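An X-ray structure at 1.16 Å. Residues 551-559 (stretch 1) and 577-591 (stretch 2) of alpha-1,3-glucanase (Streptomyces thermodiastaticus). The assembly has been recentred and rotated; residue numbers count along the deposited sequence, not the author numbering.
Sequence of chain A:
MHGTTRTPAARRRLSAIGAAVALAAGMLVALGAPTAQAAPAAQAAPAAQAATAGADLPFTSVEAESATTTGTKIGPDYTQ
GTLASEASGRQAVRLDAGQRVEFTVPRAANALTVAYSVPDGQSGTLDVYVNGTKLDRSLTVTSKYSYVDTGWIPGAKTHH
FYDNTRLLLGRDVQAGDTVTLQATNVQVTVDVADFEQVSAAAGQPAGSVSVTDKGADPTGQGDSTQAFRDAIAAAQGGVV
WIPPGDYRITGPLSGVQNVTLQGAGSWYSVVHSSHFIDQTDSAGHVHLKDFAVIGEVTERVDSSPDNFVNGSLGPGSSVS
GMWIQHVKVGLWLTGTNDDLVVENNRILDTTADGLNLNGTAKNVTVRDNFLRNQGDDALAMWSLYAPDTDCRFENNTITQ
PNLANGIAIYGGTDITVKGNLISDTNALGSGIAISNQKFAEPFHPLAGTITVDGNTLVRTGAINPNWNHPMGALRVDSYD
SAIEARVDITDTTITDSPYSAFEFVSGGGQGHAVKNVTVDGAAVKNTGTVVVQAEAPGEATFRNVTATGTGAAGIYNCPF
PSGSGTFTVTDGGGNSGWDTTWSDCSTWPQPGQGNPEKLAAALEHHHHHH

Stretch 1 551-559: GAAGIYNCP
Stretch 2 577-591: GWDTTWSDCSTWPQP

How does the start of stretch 2 fit against the corner in stretch 1? Stretch 1 turns at Gly 554 (phi/psi -65/-50) before running extended through Ile 555, Tyr 556 and Asn 557. Trp 578 (-139/37) brings its backbone within 3.9 Å of Gly 554, CA to CA, and its O lies 3.4 Å from Gly 554 CA in a CA-H...O contact. Glycine permits this approach, because a CB there would sit 1.9 Å from Trp 578 O. The Trp 578 ring, chi1 p and chi2 -72°, presents its edge to Ile 555 (m, t), with CZ3 3.7 Å from Ile 555 CG1.

What joins the backbones from Thr 580 to Trp 582? Thr 580, in rotamer p, accepts twice: its OG1 from Gly 554 N at 3.0 Å, and its O from Ile 555 N at 2.9 Å. Thr 581 (-121/134, rotamer m) then pairs with Ile 555 in a single beta bridge, CA to CA 4.6 Å, and Trp 582 N closes it with a nearly straight 2.8 Å hydrogen bond to Ile 555 O. The two chains run in the same direction here, as Thr 580 and Trp 582 both bond to Ile 555. One step on, a water continues the link, accepting from Asn 557 N at 2.9 Å and donating to Trp 582 O at 2.8 Å.

What holds the Trp 582 side chain and the turn after it? With chi1 t and chi2 -102°, Trp 582 places CZ3 4.0 Å from Ala 552 CB and CD1 3.6 Å from Tyr 556 CD1. Trp 582 NE1 donates to Thr 587 OG1 at 3.1 Å, tying the indole to the type I turn from Asp 584 to Thr 587. Within that turn, Cys 585 SG bonds Cys 558 SG at 2.0 Å, chi3 -86°; both cysteines are m. This disulfide is a covalent lock beyond the strand.

How does the end of stretch 2 enclose Tyr 556? The tyrosine, chi1 t and chi2 86°, points its ring into the returning chain, with Cys 585 SG 5.3 Å from the Tyr 556 ring centroid, on the opposite side from the Trp 588 ring. Thr 587 O lies near its ring plane, 3.4 Å from Tyr 556 CE1. Trp 588, chi1 -94° and chi2 87°, stacks face-to-face on the tyrosine, six-membered-ring centroid 4.7 Å from the Tyr 556 ring centroid, planes at 29°. Pro 589 follows, its CD 3.6 Å from Tyr 556 CD1 and its CB 3.6 Å from Ala 552 CB, so apolar packing extends back to near the beginning of stretch 1.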

# COMPACT_ATOMS: atom_id res chain seq x y z
N GLY A 551 9.54 24.59 7.69
CA GLY A 551 9.19 25.02 9.03
C GLY A 551 10.38 25.39 9.90
O GLY A 551 10.34 26.37 10.63
N ALA A 552 11.45 24.59 9.85
CA ALA A 552 12.56 24.77 10.78
C ALA A 552 13.85 25.23 10.12
O ALA A 552 14.44 26.21 10.58
CB ALA A 552 12.80 23.49 11.60
N ALA A 553 14.32 24.55 9.08
CA ALA A 553 15.57 24.90 8.42
C ALA A 553 15.69 24.10 7.13
O ALA A 553 15.01 23.09 6.94
CB ALA A 553 16.78 24.60 9.31
N GLY A 554 16.60 24.54 6.26
CA GLY A 554 16.89 23.75 5.08
C GLY A 554 17.53 22.42 5.42
O GLY A 554 17.09 21.37 4.94
N ILE A 555 18.57 22.45 6.25
CA ILE A 555 19.43 21.29 6.51
C ILE A 555 19.64 21.14 8.01
O ILE A 555 19.97 22.11 8.70
CB ILE A 555 20.81 21.45 5.85
CG1 ILE A 555 20.71 21.63 4.34
CG2 ILE A 555 21.72 20.26 6.19
CD1 ILE A 555 22.04 21.97 3.70
N TYR A 556 19.51 19.91 8.49
CA TYR A 556 20.00 19.47 9.78
C TYR A 556 21.11 18.47 9.47
O TYR A 556 20.85 17.45 8.84
CB TYR A 556 18.87 18.81 10.56
CG TYR A 556 19.23 18.27 11.92
CD1 TYR A 556 19.21 19.09 13.03
CD2 TYR A 556 19.55 16.93 12.09
CE1 TYR A 556 19.52 18.59 14.29
CE2 TYR A 556 19.86 16.43 13.34
CZ TYR A 556 19.84 17.26 14.44
OH TYR A 556 20.15 16.77 15.69
N ASN A 557 22.34 18.79 9.86
CA ASN A 557 23.49 17.95 9.51
C ASN A 557 24.22 17.60 10.80
O ASN A 557 25.07 18.35 11.27
CB ASN A 557 24.39 18.66 8.50
CG ASN A 557 25.50 17.76 7.97
OD1 ASN A 557 25.83 16.74 8.58
ND2 ASN A 557 26.08 18.14 6.84
N CYS A 558 23.89 16.44 11.37
CA CYS A 558 24.40 16.04 12.68
C CYS A 558 24.58 14.53 12.69
O CYS A 558 23.74 13.79 13.22
CB CYS A 558 23.44 16.50 13.80
SG CYS A 558 22.89 18.25 13.73
N PRO A 559 25.67 14.03 12.09
CA PRO A 559 25.86 12.58 11.99
C PRO A 559 26.07 11.92 13.35
O PRO A 559 26.67 12.50 14.26
CB PRO A 559 27.11 12.43 11.12
CG PRO A 559 27.27 13.73 10.43
CD PRO A 559 26.72 14.77 11.37
N GLY A 577 15.14 28.13 -1.58
CA GLY A 577 14.19 28.07 -0.50
C GLY A 577 14.62 27.27 0.71
O GLY A 577 13.87 27.20 1.69
N TRP A 578 15.81 26.68 0.68
CA TRP A 578 16.28 25.89 1.82
C TRP A 578 17.75 26.15 2.10
O TRP A 578 18.50 25.25 2.49
CB TRP A 578 15.96 24.39 1.65
CG TRP A 578 16.53 23.74 0.42
CD1 TRP A 578 16.12 23.91 -0.88
CD2 TRP A 578 17.60 22.78 0.38
NE1 TRP A 578 16.88 23.14 -1.72
CE2 TRP A 578 17.79 22.43 -0.98
CE3 TRP A 578 18.41 22.19 1.35
CZ2 TRP A 578 18.76 21.52 -1.39
CZ3 TRP A 578 19.38 21.28 0.94
CH2 TRP A 578 19.54 20.95 -0.42
N ASP A 579 18.18 27.41 1.94
CA ASP A 579 19.59 27.79 2.07
C ASP A 579 19.98 28.12 3.50
O ASP A 579 20.78 29.02 3.74
CB ASP A 579 19.92 28.95 1.14
CG ASP A 579 21.33 28.85 0.56
OD1 ASP A 579 22.08 27.94 0.96
OD2 ASP A 579 21.67 29.68 -0.31
N THR A 580 19.42 27.40 4.47
CA THR A 580 19.73 27.58 5.87
C THR A 580 20.05 26.23 6.50
O THR A 580 19.55 25.19 6.07
CB THR A 580 18.57 28.23 6.64
OG1 THR A 580 17.45 27.34 6.64
CG2 THR A 580 18.19 29.58 6.02
N THR A 581 20.88 26.29 7.54
CA THR A 581 21.28 25.13 8.32
C THR A 581 20.87 25.34 9.77
O THR A 581 21.05 26.43 10.33
CB THR A 581 22.80 24.94 8.21
OG1 THR A 581 23.14 24.73 6.84
CG2 THR A 581 23.25 23.75 9.03
N TRP A 582 20.28 24.31 10.36
CA TRP A 582 19.94 24.34 11.78
C TRP A 582 21.22 24.53 12.59
O TRP A 582 22.17 23.76 12.45
CB TRP A 582 19.26 23.02 12.14
CG TRP A 582 18.75 22.96 13.53
CD1 TRP A 582 19.33 22.31 14.58
CD2 TRP A 582 17.55 23.56 14.04
NE1 TRP A 582 18.57 22.47 15.71
CE2 TRP A 582 17.47 23.22 15.41
CE3 TRP A 582 16.53 24.34 13.48
CZ2 TRP A 582 16.42 23.64 16.22
CZ3 TRP A 582 15.48 24.76 14.29
CH2 TRP A 582 15.44 24.41 15.65
N SER A 583 21.24 25.56 13.44
CA SER A 583 22.51 25.98 14.05
C SER A 583 22.99 25.03 15.15
O SER A 583 24.20 24.95 15.38
CB SER A 583 22.41 27.40 14.60
OG SER A 583 22.01 28.32 13.59
N ASP A 584 22.09 24.33 15.83
CA ASP A 584 22.40 23.65 17.09
C ASP A 584 22.13 22.15 16.97
O ASP A 584 20.98 21.72 17.07
CB ASP A 584 21.59 24.27 18.23
CG ASP A 584 21.98 23.73 19.59
OD1 ASP A 584 22.82 22.81 19.66
OD2 ASP A 584 21.45 24.24 20.60
N CYS A 585 23.19 21.36 16.81
CA CYS A 585 23.04 19.92 16.68
C CYS A 585 22.59 19.25 17.97
O CYS A 585 22.15 18.09 17.93
CB CYS A 585 24.33 19.28 16.19
SG CYS A 585 24.51 19.29 14.40
N SER A 586 22.70 19.93 19.11
CA SER A 586 22.27 19.33 20.37
C SER A 586 20.77 19.43 20.59
O SER A 586 20.27 18.93 21.61
CB SER A 586 23.03 19.93 21.56
OG SER A 586 22.59 21.25 21.83
N THR A 587 20.04 20.07 19.69
CA THR A 587 18.59 20.18 19.78
C THR A 587 17.96 19.61 18.52
O THR A 587 18.62 19.35 17.51
CB THR A 587 18.15 21.64 19.95
OG1 THR A 587 18.48 22.38 18.77
CG2 THR A 587 18.84 22.27 21.16
N TRP A 588 16.65 19.42 18.58
CA TRP A 588 16.01 18.90 17.40
C TRP A 588 15.04 19.91 16.82
O TRP A 588 14.30 20.57 17.56
CB TRP A 588 15.26 17.60 17.72
CG TRP A 588 16.11 16.43 17.45
CD1 TRP A 588 17.00 15.84 18.31
CD2 TRP A 588 16.21 15.71 16.22
NE1 TRP A 588 17.63 14.79 17.69
CE2 TRP A 588 17.16 14.69 16.40
CE3 TRP A 588 15.57 15.83 14.98
CZ2 TRP A 588 17.49 13.79 15.39
CZ3 TRP A 588 15.90 14.94 13.98
CH2 TRP A 588 16.85 13.94 14.19
N PRO A 589 15.05 20.08 15.50
CA PRO A 589 14.05 20.94 14.86
C PRO A 589 12.65 20.44 15.18
O PRO A 589 12.36 19.25 15.07
CB PRO A 589 14.37 20.81 13.37
CG PRO A 589 15.76 20.27 13.30
CD PRO A 589 15.94 19.43 14.52
N GLN A 590 11.78 21.36 15.58
CA GLN A 590 10.42 20.98 15.91
C GLN A 590 9.45 21.57 14.90
O GLN A 590 9.66 22.67 14.39
CB GLN A 590 10.04 21.47 17.31
CG GLN A 590 10.97 20.99 18.41
CD GLN A 590 11.03 19.48 18.51
OE1 GLN A 590 10.02 18.80 18.40
NE2 GLN A 590 12.23 18.95 18.71
N PRO A 591 8.36 20.84 14.57
CA PRO A 591 7.34 21.36 13.66
C PRO A 591 6.42 22.35 14.35
O PRO A 591 6.23 23.45 13.83
CB PRO A 591 6.56 20.10 13.27
CG PRO A 591 6.71 19.20 14.45
CD PRO A 591 8.08 19.47 15.02
O HOH W 1 22.61 21.14 11.51